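Long-range contacts in protein (hdlp (histone deacetylase-like protein)) (Aquifex aeolicus, PDB 1C3P), which is probably a deacetylase of the histone deacetylase family, a zinc-binding enzyme linked to acetoin breakdown: residues Arg50-Glu55 with Leu105-Thr110; Leu59-Asp64 with Cys142-Pro147; Val4-Thr9 with Phe124-Gly129; Glu71-Gln76 with Met99-Ser104. All blocks are in the same frame, centred on the assembly; numbering follows the deposited sequence.

Contact 1: Arg50-Glu55 with Leu105-Thr110; sequences RPATKE and LATGST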
# COMPACT_ATOMS: atom_id res chain seq x y z
N ARG A 50 2.45 8.13 -15.61
CA ARG A 50 3.66 8.39 -16.36
C ARG A 50 4.82 7.74 -15.62
O ARG A 50 4.75 7.51 -14.41
CB ARG A 50 3.95 9.90 -16.45
CG ARG A 50 4.44 10.55 -15.13
CD ARG A 50 4.82 11.99 -15.38
NE ARG A 50 5.13 12.75 -14.17
CZ ARG A 50 6.17 12.54 -13.37
NH1 ARG A 50 7.04 11.57 -13.62
NH2 ARG A 50 6.34 13.32 -12.31
N PRO A 51 5.89 7.38 -16.33
CA PRO A 51 7.04 6.77 -15.66
C PRO A 51 7.74 7.80 -14.77
O PRO A 51 7.70 9.00 -15.06
CB PRO A 51 7.95 6.39 -16.83
CG PRO A 51 6.96 6.17 -17.97
CD PRO A 51 6.10 7.41 -17.79
N ALA A 52 8.35 7.34 -13.68
CA ALA A 52 9.14 8.21 -12.82
C ALA A 52 10.39 8.52 -13.67
O ALA A 52 10.86 7.64 -14.40
CB ALA A 52 9.55 7.48 -11.55
N THR A 53 10.93 9.73 -13.59
CA THR A 53 12.13 10.04 -14.36
C THR A 53 13.32 9.51 -13.58
O THR A 53 13.20 9.20 -12.40
CB THR A 53 12.32 11.56 -14.55
OG1 THR A 53 12.51 12.18 -13.27
CG2 THR A 53 11.09 12.14 -15.25
N LYS A 54 14.48 9.39 -14.23
CA LYS A 54 15.67 8.89 -13.54
C LYS A 54 15.95 9.78 -12.33
O LYS A 54 16.32 9.31 -11.25
CB LYS A 54 16.87 8.92 -14.50
CG LYS A 54 18.15 8.35 -13.91
CD LYS A 54 18.05 6.86 -13.68
CE LYS A 54 18.09 6.07 -14.98
NZ LYS A 54 19.42 6.15 -15.65
N GLU A 55 15.77 11.08 -12.52
CA GLU A 55 16.02 12.04 -11.45
C GLU A 55 15.09 11.80 -10.26
O GLU A 55 15.53 11.85 -9.13
CB GLU A 55 15.85 13.46 -11.99
CG GLU A 55 16.09 14.56 -10.98
CD GLU A 55 16.22 15.93 -11.63
OE1 GLU A 55 16.32 16.93 -10.89
OE2 GLU A 55 16.24 16.00 -12.88
N LEU A 105 6.37 2.98 -13.48
CA LEU A 105 5.08 3.56 -13.77
C LEU A 105 4.30 3.81 -12.47
O LEU A 105 3.64 4.83 -12.30
CB LEU A 105 4.32 2.62 -14.71
CG LEU A 105 3.16 3.18 -15.51
CD1 LEU A 105 3.67 4.33 -16.42
CD2 LEU A 105 2.54 2.04 -16.35
N ALA A 106 4.40 2.87 -11.55
CA ALA A 106 3.71 2.99 -10.26
C ALA A 106 4.32 4.14 -9.46
O ALA A 106 3.61 4.86 -8.75
CB ALA A 106 3.83 1.66 -9.47
N THR A 107 5.63 4.31 -9.59
CA THR A 107 6.34 5.36 -8.85
C THR A 107 6.08 6.74 -9.45
O THR A 107 5.90 7.72 -8.72
CB THR A 107 7.85 5.04 -8.82
OG1 THR A 107 8.00 3.77 -8.16
CG2 THR A 107 8.66 6.13 -8.09
N GLY A 108 6.06 6.83 -10.77
CA GLY A 108 5.77 8.11 -11.38
C GLY A 108 4.35 8.50 -10.95
O GLY A 108 4.06 9.68 -10.76
N SER A 109 3.47 7.51 -10.79
CA SER A 109 2.08 7.76 -10.39
C SER A 109 1.99 8.34 -8.97
O SER A 109 1.05 9.07 -8.62
CB SER A 109 1.26 6.48 -10.51
OG SER A 109 1.19 6.05 -11.86
N THR A 110 2.97 8.00 -8.14
CA THR A 110 3.00 8.53 -6.79
C THR A 110 3.45 9.98 -6.84
O THR A 110 2.94 10.80 -6.08
CB THR A 110 3.92 7.70 -5.88
OG1 THR A 110 3.22 6.50 -5.54
CG2 THR A 110 4.32 8.49 -4.62
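Leu105, its CG anti to the backbone N (chi1 -160°), lays its CD1 methyl against the peptide that joins Arg50 to Pro51, 3.7 Å from Arg50 C, and runs side by side with the proline ring, CD1 to Pro51 CG being 4.1 Å. One turn further on, Gly108 lets the incoming chain lie directly on the helix: its CA is 3.3 Å from Arg50 O in a CA-H...O contact and 3.5 Å from Ala52 N. A side chain at this glycine would collide with Arg50 O and with the Pro51-Ala52 peptide. Ala52 completes the fit by pressing CB against Thr107 CG2, 3.8 Å away. In the alpha/beta fold of the family, this joins the loop that leaves the edge strand 46-48 to the long helix 98-118, just before the chain enters helix 54-57, with Thr53 as its N-cap. The Arg50 guanidinium has Gly108 O over one face, and its NH1 donates 3.0 Å to Pro51 O, which lies close to the guanidinium plane. NH2 of Arg50 forms salt bridges with Glu56 and Glu115, so one arginine nitrogen serves two carboxylates, one from helix 54-57 and one from helix 98-118. On the helix, Leu105 O takes Ser109 N and Ser109 OG from opposite faces of its plane, while OG of Ser109 also hydrogen-bonds Ser49 and Tyr12.

Contact 2: Leu59-Asp64 with Cys142-Pro147; sequences LFHTED and CYINNP. Unlike the reference sequence in segment 142-147: Asn146 (reference Asp).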
# COMPACT_ATOMS: atom_id res chain seq x y z
N LEU A 59 16.06 10.32 -6.26
CA LEU A 59 15.78 11.09 -5.05
C LEU A 59 15.97 10.12 -3.86
O LEU A 59 16.25 10.53 -2.73
CB LEU A 59 14.34 11.61 -5.03
CG LEU A 59 13.95 12.72 -6.01
CD1 LEU A 59 12.45 12.96 -5.98
CD2 LEU A 59 14.72 14.00 -5.65
N PHE A 60 15.80 8.82 -4.12
CA PHE A 60 15.97 7.82 -3.07
C PHE A 60 16.94 6.68 -3.41
O PHE A 60 17.87 6.39 -2.66
CB PHE A 60 14.63 7.21 -2.65
CG PHE A 60 14.76 6.12 -1.61
CD1 PHE A 60 15.31 6.40 -0.36
CD2 PHE A 60 14.35 4.81 -1.88
CE1 PHE A 60 15.45 5.40 0.61
CE2 PHE A 60 14.49 3.80 -0.92
CZ PHE A 60 15.04 4.10 0.33
N HIS A 61 16.72 6.02 -4.54
CA HIS A 61 17.57 4.90 -4.92
C HIS A 61 18.92 5.28 -5.50
O HIS A 61 19.08 6.38 -6.02
CB HIS A 61 16.82 4.00 -5.91
CG HIS A 61 15.68 3.27 -5.29
ND1 HIS A 61 14.37 3.66 -5.43
CD2 HIS A 61 15.66 2.19 -4.47
CE1 HIS A 61 13.59 2.85 -4.74
NE2 HIS A 61 14.35 1.95 -4.14
N THR A 62 19.89 4.37 -5.36
CA THR A 62 21.23 4.63 -5.89
C THR A 62 21.31 4.26 -7.36
O THR A 62 20.59 3.37 -7.84
CB THR A 62 22.32 3.87 -5.12
OG1 THR A 62 22.04 2.46 -5.13
CG2 THR A 62 22.37 4.36 -3.69
N GLU A 63 22.18 4.94 -8.09
CA GLU A 63 22.31 4.69 -9.52
C GLU A 63 22.66 3.29 -9.94
O GLU A 63 22.11 2.79 -10.91
CB GLU A 63 23.34 5.64 -10.14
CG GLU A 63 22.80 6.98 -10.55
CD GLU A 63 23.71 7.66 -11.55
OE1 GLU A 63 23.93 7.08 -12.64
OE2 GLU A 63 24.21 8.77 -11.25
N ASP A 64 23.60 2.66 -9.23
CA ASP A 64 24.02 1.31 -9.58
C ASP A 64 22.83 0.33 -9.48
O ASP A 64 22.69 -0.57 -10.32
CB ASP A 64 25.14 0.82 -8.66
CG ASP A 64 24.73 0.78 -7.19
OD1 ASP A 64 25.39 0.06 -6.40
OD2 ASP A 64 23.77 1.47 -6.82
N CYS A 142 8.96 -5.92 -3.94
CA CYS A 142 9.15 -4.53 -4.35
C CYS A 142 10.56 -4.24 -4.87
O CYS A 142 11.55 -4.68 -4.27
CB CYS A 142 8.85 -3.60 -3.18
SG CYS A 142 7.18 -3.77 -2.50
N TYR A 143 10.64 -3.50 -5.98
CA TYR A 143 11.92 -3.12 -6.57
C TYR A 143 12.20 -1.63 -6.41
O TYR A 143 13.35 -1.23 -6.30
CB TYR A 143 11.97 -3.45 -8.07
CG TYR A 143 11.58 -4.87 -8.40
CD1 TYR A 143 10.24 -5.23 -8.56
CD2 TYR A 143 12.55 -5.86 -8.57
CE1 TYR A 143 9.87 -6.55 -8.88
CE2 TYR A 143 12.20 -7.18 -8.88
CZ TYR A 143 10.86 -7.51 -9.04
OH TYR A 143 10.49 -8.79 -9.41
N ILE A 144 11.14 -0.82 -6.40
CA ILE A 144 11.30 0.62 -6.23
C ILE A 144 10.37 1.04 -5.10
O ILE A 144 9.20 0.66 -5.08
CB ILE A 144 10.93 1.36 -7.52
CG1 ILE A 144 11.82 0.86 -8.67
CG2 ILE A 144 11.00 2.87 -7.31
CD1 ILE A 144 11.58 1.53 -10.02
N ASN A 145 10.89 1.82 -4.15
CA ASN A 145 10.08 2.25 -3.01
C ASN A 145 9.43 3.61 -3.34
O ASN A 145 10.02 4.66 -3.08
CB ASN A 145 10.98 2.38 -1.77
CG ASN A 145 10.20 2.46 -0.48
OD1 ASN A 145 9.30 3.28 -0.34
ND2 ASN A 145 10.52 1.58 0.46
N ASN A 146 8.22 3.61 -3.90
CA ASN A 146 7.62 4.90 -4.28
C ASN A 146 7.31 5.76 -3.05
O ASN A 146 7.41 6.98 -3.10
CB ASN A 146 6.41 4.71 -5.21
CG ASN A 146 5.28 3.97 -4.55
OD1 ASN A 146 4.32 4.59 -4.12
ND2 ASN A 146 5.40 2.65 -4.45
N PRO A 147 6.91 5.14 -1.92
CA PRO A 147 6.68 6.04 -0.78
C PRO A 147 7.96 6.85 -0.43
O PRO A 147 7.88 8.05 -0.12
CB PRO A 147 6.29 5.07 0.34
CG PRO A 147 5.53 3.99 -0.44
CD PRO A 147 6.55 3.75 -1.57
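His61 turns its imidazole inward from the 59-64 loop and presents an edge to Asn145 N, which lies in the ring plane, with Ile144 CA close by. One face of the ring is covered by the preceding Phe60, whose CD2 sits 3.5 Å above its plane, over the centre. The modelled His61 CE1 comes within 2.9 Å of Asn145 N, too short for an ordinary carbon contact and therefore doubtful in detail. His61 crosses Ile144 at about a right angle, and the branch that touches is CG2, 3.6 Å from His61 CE1. Phe60, its CG anti to the backbone N (chi1 178°), meets Asn145 obliquely, with ring and amide planes 70° apart and Phe60 CE2 3.9 Å from Asn145 CB. An alanine in place of His61 would probably leave a gap between Phe60 and Ile144 CG2, and the Phe60 ring, without an imidazole against it, would be likely to turn more freely. Tyr65, from helix 63-75, also meets the His61 ring and hydrogen-bonds through its hydroxyl to Tyr143 O, so the start of helix 63-75 is also tied to the 142-147 loop. The polar end of Asn145 points to other partners: ND2 donates to Ala133 O, and OD1 takes Ala148 N. The Asn145 side chain lies about 11 Å from that of Asp168, which binds zinc in this protein although no zinc is bound in this model; its bond to Ala148 N is the N-cap that starts helix 146-156.

Contact 3: Val4-Thr9 with Phe124-Gly129; sequences VKLIGT and FNPAGG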
# COMPACT_ATOMS: atom_id res chain seq x y z
N VAL A 4 -11.05 15.60 -7.58
CA VAL A 4 -10.63 14.32 -7.03
C VAL A 4 -10.16 13.52 -8.22
O VAL A 4 -10.89 13.36 -9.20
CB VAL A 4 -11.79 13.58 -6.35
CG1 VAL A 4 -11.29 12.26 -5.74
CG2 VAL A 4 -12.41 14.46 -5.29
N LYS A 5 -8.94 12.99 -8.12
CA LYS A 5 -8.35 12.27 -9.23
C LYS A 5 -7.86 10.87 -8.90
O LYS A 5 -7.39 10.61 -7.79
CB LYS A 5 -7.15 13.07 -9.74
CG LYS A 5 -7.45 14.51 -10.18
CD LYS A 5 -8.33 14.52 -11.43
CE LYS A 5 -8.51 15.95 -11.97
NZ LYS A 5 -9.40 15.97 -13.16
N LEU A 6 -7.92 9.99 -9.89
CA LEU A 6 -7.41 8.64 -9.73
C LEU A 6 -6.27 8.52 -10.75
O LEU A 6 -6.46 8.79 -11.93
CB LEU A 6 -8.50 7.61 -10.04
CG LEU A 6 -8.16 6.16 -9.69
CD1 LEU A 6 -9.28 5.27 -10.20
CD2 LEU A 6 -6.86 5.73 -10.32
N ILE A 7 -5.08 8.13 -10.30
CA ILE A 7 -3.94 8.00 -11.21
C ILE A 7 -3.83 6.54 -11.62
O ILE A 7 -3.71 5.67 -10.77
CB ILE A 7 -2.62 8.42 -10.54
CG1 ILE A 7 -2.82 9.75 -9.83
CG2 ILE A 7 -1.53 8.61 -11.61
CD1 ILE A 7 -1.58 10.30 -9.27
N GLY A 8 -3.90 6.27 -12.92
CA GLY A 8 -3.78 4.90 -13.37
C GLY A 8 -3.73 4.73 -14.88
O GLY A 8 -3.77 5.70 -15.64
N THR A 9 -3.61 3.48 -15.30
CA THR A 9 -3.57 3.11 -16.70
C THR A 9 -3.80 1.61 -16.81
O THR A 9 -3.46 0.86 -15.90
CB THR A 9 -2.21 3.41 -17.36
OG1 THR A 9 -2.19 2.81 -18.66
CG2 THR A 9 -1.08 2.83 -16.54
N PHE A 124 -5.53 9.70 -5.63
CA PHE A 124 -5.31 8.33 -5.18
C PHE A 124 -4.52 7.59 -6.25
O PHE A 124 -4.92 7.54 -7.41
CB PHE A 124 -6.66 7.64 -4.93
CG PHE A 124 -6.56 6.17 -4.55
CD1 PHE A 124 -5.54 5.70 -3.73
CD2 PHE A 124 -7.56 5.27 -4.95
CE1 PHE A 124 -5.52 4.36 -3.30
CE2 PHE A 124 -7.55 3.92 -4.51
CZ PHE A 124 -6.53 3.48 -3.69
N ASN A 125 -3.37 7.05 -5.85
CA ASN A 125 -2.57 6.24 -6.75
C ASN A 125 -2.58 4.80 -6.23
O ASN A 125 -1.76 4.43 -5.40
CB ASN A 125 -1.12 6.73 -6.80
CG ASN A 125 -0.23 5.74 -7.51
OD1 ASN A 125 -0.70 5.03 -8.39
ND2 ASN A 125 1.06 5.70 -7.14
N PRO A 126 -3.50 3.97 -6.74
CA PRO A 126 -3.58 2.58 -6.28
C PRO A 126 -2.34 1.72 -6.57
O PRO A 126 -2.13 0.72 -5.90
CB PRO A 126 -4.83 2.07 -7.00
CG PRO A 126 -4.80 2.87 -8.30
CD PRO A 126 -4.56 4.24 -7.72
N ALA A 127 -1.54 2.11 -7.56
CA ALA A 127 -0.35 1.36 -7.91
C ALA A 127 0.79 1.61 -6.93
O ALA A 127 1.74 0.83 -6.87
CB ALA A 127 0.11 1.72 -9.35
N GLY A 128 0.68 2.69 -6.16
CA GLY A 128 1.73 3.06 -5.22
C GLY A 128 1.75 2.26 -3.92
O GLY A 128 1.00 1.31 -3.74
N GLY A 129 2.63 2.65 -3.02
CA GLY A 129 2.75 1.96 -1.75
C GLY A 129 3.63 0.72 -1.78
O GLY A 129 3.42 -0.19 -0.98
O HOH W 1 -1.46 4.17 -10.77
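This is a parallel strand pairing: strand 4-8 lies beside the end of strand 122-125, in the part of the eight-stranded sheet near its edge strand 46-48. Phe124 bridges the neighbouring strand with two backbone bonds, its N donating to Lys5 O at 3.0 Å and its O accepting from Ile7 N at 3.0 Å. Leu6 is thus paired with Phe124, and both side chains go to one face of the sheet, where Trp306 and Trp310 of helix 299-314 pack on them. Leu6 CD2 and Ile7 CG1 each lie 3.9 Å from Phe124 O, and Ile7 turns to the other face, against helix 98-118. The sheet and the helices on either side of it form the alpha/beta core expected of the arginase-like deacetylase fold. Beyond the strand, Asn125 to Gly128 make a type I turn. Pro126 meets Leu6 at about a right angle, its CD 3.8 Å from Leu6 CD2 and 3.5 Å from Ile7 O; an alanine here would probably open a gap beside the leucine methyl and let the turn backbone move more freely. A water donates to Ile7 O at 2.7 Å and to Asn125 OD1 at 2.6 Å, joining the two segments through a polar link. Asn125 ND2 donates to Thr110 OG1 and Ala106 O of helix 98-118.

Contact 4: Glu71-Gln76 with Met99-Ser104; sequences EAERCQ and MFTGSS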
# COMPACT_ATOMS: atom_id res chain seq x y z
N GLU A 71 18.95 -2.96 -16.72
CA GLU A 71 19.69 -3.93 -17.51
C GLU A 71 19.08 -5.32 -17.36
O GLU A 71 18.89 -6.04 -18.35
CB GLU A 71 21.15 -3.97 -17.05
CG GLU A 71 21.99 -4.95 -17.82
CD GLU A 71 22.41 -4.44 -19.19
OE1 GLU A 71 23.28 -5.09 -19.83
OE2 GLU A 71 21.90 -3.39 -19.63
N ALA A 72 18.76 -5.71 -16.13
CA ALA A 72 18.16 -7.02 -15.90
C ALA A 72 16.86 -7.17 -16.68
O ALA A 72 16.61 -8.21 -17.31
CB ALA A 72 17.89 -7.22 -14.42
N GLU A 73 16.01 -6.15 -16.64
CA GLU A 73 14.74 -6.25 -17.33
C GLU A 73 14.82 -6.33 -18.85
O GLU A 73 14.23 -7.23 -19.46
CB GLU A 73 13.85 -5.07 -16.96
CG GLU A 73 12.51 -5.12 -17.64
CD GLU A 73 11.67 -3.89 -17.36
OE1 GLU A 73 11.07 -3.82 -16.26
OE2 GLU A 73 11.62 -2.99 -18.22
N ARG A 74 15.56 -5.41 -19.48
CA ARG A 74 15.59 -5.43 -20.93
C ARG A 74 16.34 -6.60 -21.53
O ARG A 74 16.02 -7.04 -22.63
CB ARG A 74 16.12 -4.10 -21.50
CG ARG A 74 17.57 -3.78 -21.22
CD ARG A 74 17.93 -2.40 -21.78
NE ARG A 74 19.38 -2.32 -21.82
CZ ARG A 74 20.13 -2.76 -22.83
NH1 ARG A 74 19.57 -3.30 -23.91
NH2 ARG A 74 21.46 -2.73 -22.71
N CYS A 75 17.35 -7.11 -20.82
CA CYS A 75 18.11 -8.25 -21.34
C CYS A 75 17.54 -9.55 -20.76
O CYS A 75 18.00 -10.65 -21.08
CB CYS A 75 19.59 -8.11 -20.97
SG CYS A 75 20.43 -6.70 -21.75
N GLN A 76 16.53 -9.40 -19.91
CA GLN A 76 15.84 -10.51 -19.27
C GLN A 76 16.85 -11.48 -18.64
O GLN A 76 16.94 -12.65 -19.02
CB GLN A 76 14.96 -11.21 -20.32
CG GLN A 76 13.80 -11.95 -19.72
CD GLN A 76 12.84 -11.02 -19.02
OE1 GLN A 76 13.25 -10.19 -18.21
NE2 GLN A 76 11.56 -11.15 -19.31
N MET A 99 9.61 -5.39 -12.97
CA MET A 99 10.76 -4.96 -12.15
C MET A 99 11.23 -3.54 -12.37
O MET A 99 11.72 -2.90 -11.44
CB MET A 99 11.93 -5.94 -12.32
CG MET A 99 12.81 -5.67 -13.51
SD MET A 99 13.82 -7.15 -13.80
CE MET A 99 14.77 -7.24 -12.24
N PHE A 100 11.11 -3.03 -13.59
CA PHE A 100 11.50 -1.64 -13.79
C PHE A 100 10.42 -0.82 -14.50
O PHE A 100 10.05 0.25 -14.03
CB PHE A 100 12.79 -1.51 -14.60
CG PHE A 100 13.24 -0.09 -14.76
CD1 PHE A 100 13.82 0.59 -13.69
CD2 PHE A 100 12.97 0.60 -15.95
CE1 PHE A 100 14.13 1.95 -13.80
CE2 PHE A 100 13.28 1.96 -16.06
CZ PHE A 100 13.86 2.63 -14.98
N THR A 101 9.90 -1.32 -15.61
CA THR A 101 8.87 -0.56 -16.32
C THR A 101 7.60 -0.39 -15.48
O THR A 101 7.15 0.72 -15.27
CB THR A 101 8.54 -1.22 -17.66
OG1 THR A 101 9.74 -1.25 -18.46
CG2 THR A 101 7.48 -0.45 -18.41
N GLY A 102 7.05 -1.50 -15.01
CA GLY A 102 5.85 -1.44 -14.18
C GLY A 102 6.14 -0.68 -12.89
O GLY A 102 5.35 0.16 -12.47
N SER A 103 7.27 -0.97 -12.27
CA SER A 103 7.63 -0.27 -11.03
C SER A 103 7.81 1.22 -11.27
O SER A 103 7.36 2.04 -10.47
CB SER A 103 8.91 -0.87 -10.42
OG SER A 103 8.66 -2.20 -9.98
N SER A 104 8.47 1.58 -12.37
CA SER A 104 8.65 3.01 -12.67
C SER A 104 7.31 3.71 -12.91
O SER A 104 7.14 4.89 -12.61
CB SER A 104 9.54 3.19 -13.90
OG SER A 104 10.87 2.87 -13.56
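Glu73 has CG anti to its backbone N (chi1 180°) and stays extended to CD, which carries its carboxylate across to the first turn of helix 98-118. Met99 instead has CG in the crowded position between N and carbonyl carbon (chi1 85°), and its chain slides past Glu73 in the opposite direction, CG 3.7 Å from Glu73 CB. Its methyl CE ends 3.8 Å from Ala72 CB. OE1 of Glu73 accepts two backbone N-H groups, Thr101 N at 2.8 Å on the syn lone pair and Phe100 N at 2.8 Å from above the carboxylate plane, on the syn side too. OE2 takes Thr101 OG1 at 2.6 Å. Three bonds therefore grip the carboxylate and fix its rotation. The segments 71-75 and 99-104 cross at -113°, with axes 9.2 Å apart at closest approach. The bound N-H groups lie at the N-terminal end of helix 98-118, where a wider pi-type turn spans 99-102, and the negative charge of Glu73 would probably be stabilised there by the helix dipole. Helix 63-75 ends nearby in a Schellman motif with Gln76 at the C-prime position. The Phe100 ring has Glu73 OE2 at its edge and Ser104 OG 3.3 Å above its centre, and packs further on Ile66, Leu69 and Met70 of helix 63-75.

Overall arrangement
Helix 98-118 carries the second segments of contacts 1 and 4, whose centres lie 13 Å apart, and Ala52 N hydrogen-bonds Ser104 O between them. Along the chain the first segments follow as 4-9, 50-55, 59-64 and 71-76, then the partners as 99-104, 105-110, 124-129 and 142-147, so contact 4 lies within the spans of all three others. Contact 2, 11 Å from contact 1, joins it through Thr110 and Asn146. Contact 3, 12 Å from contact 1, belongs to the parallel sheet and reaches helix 98-118 through Asn125. Contacts 3 and 4 are 21 Å apart and do not touch; helix 98-118 runs from contact 4 to the neighbourhood of contact 3, linking sheet to outer helices.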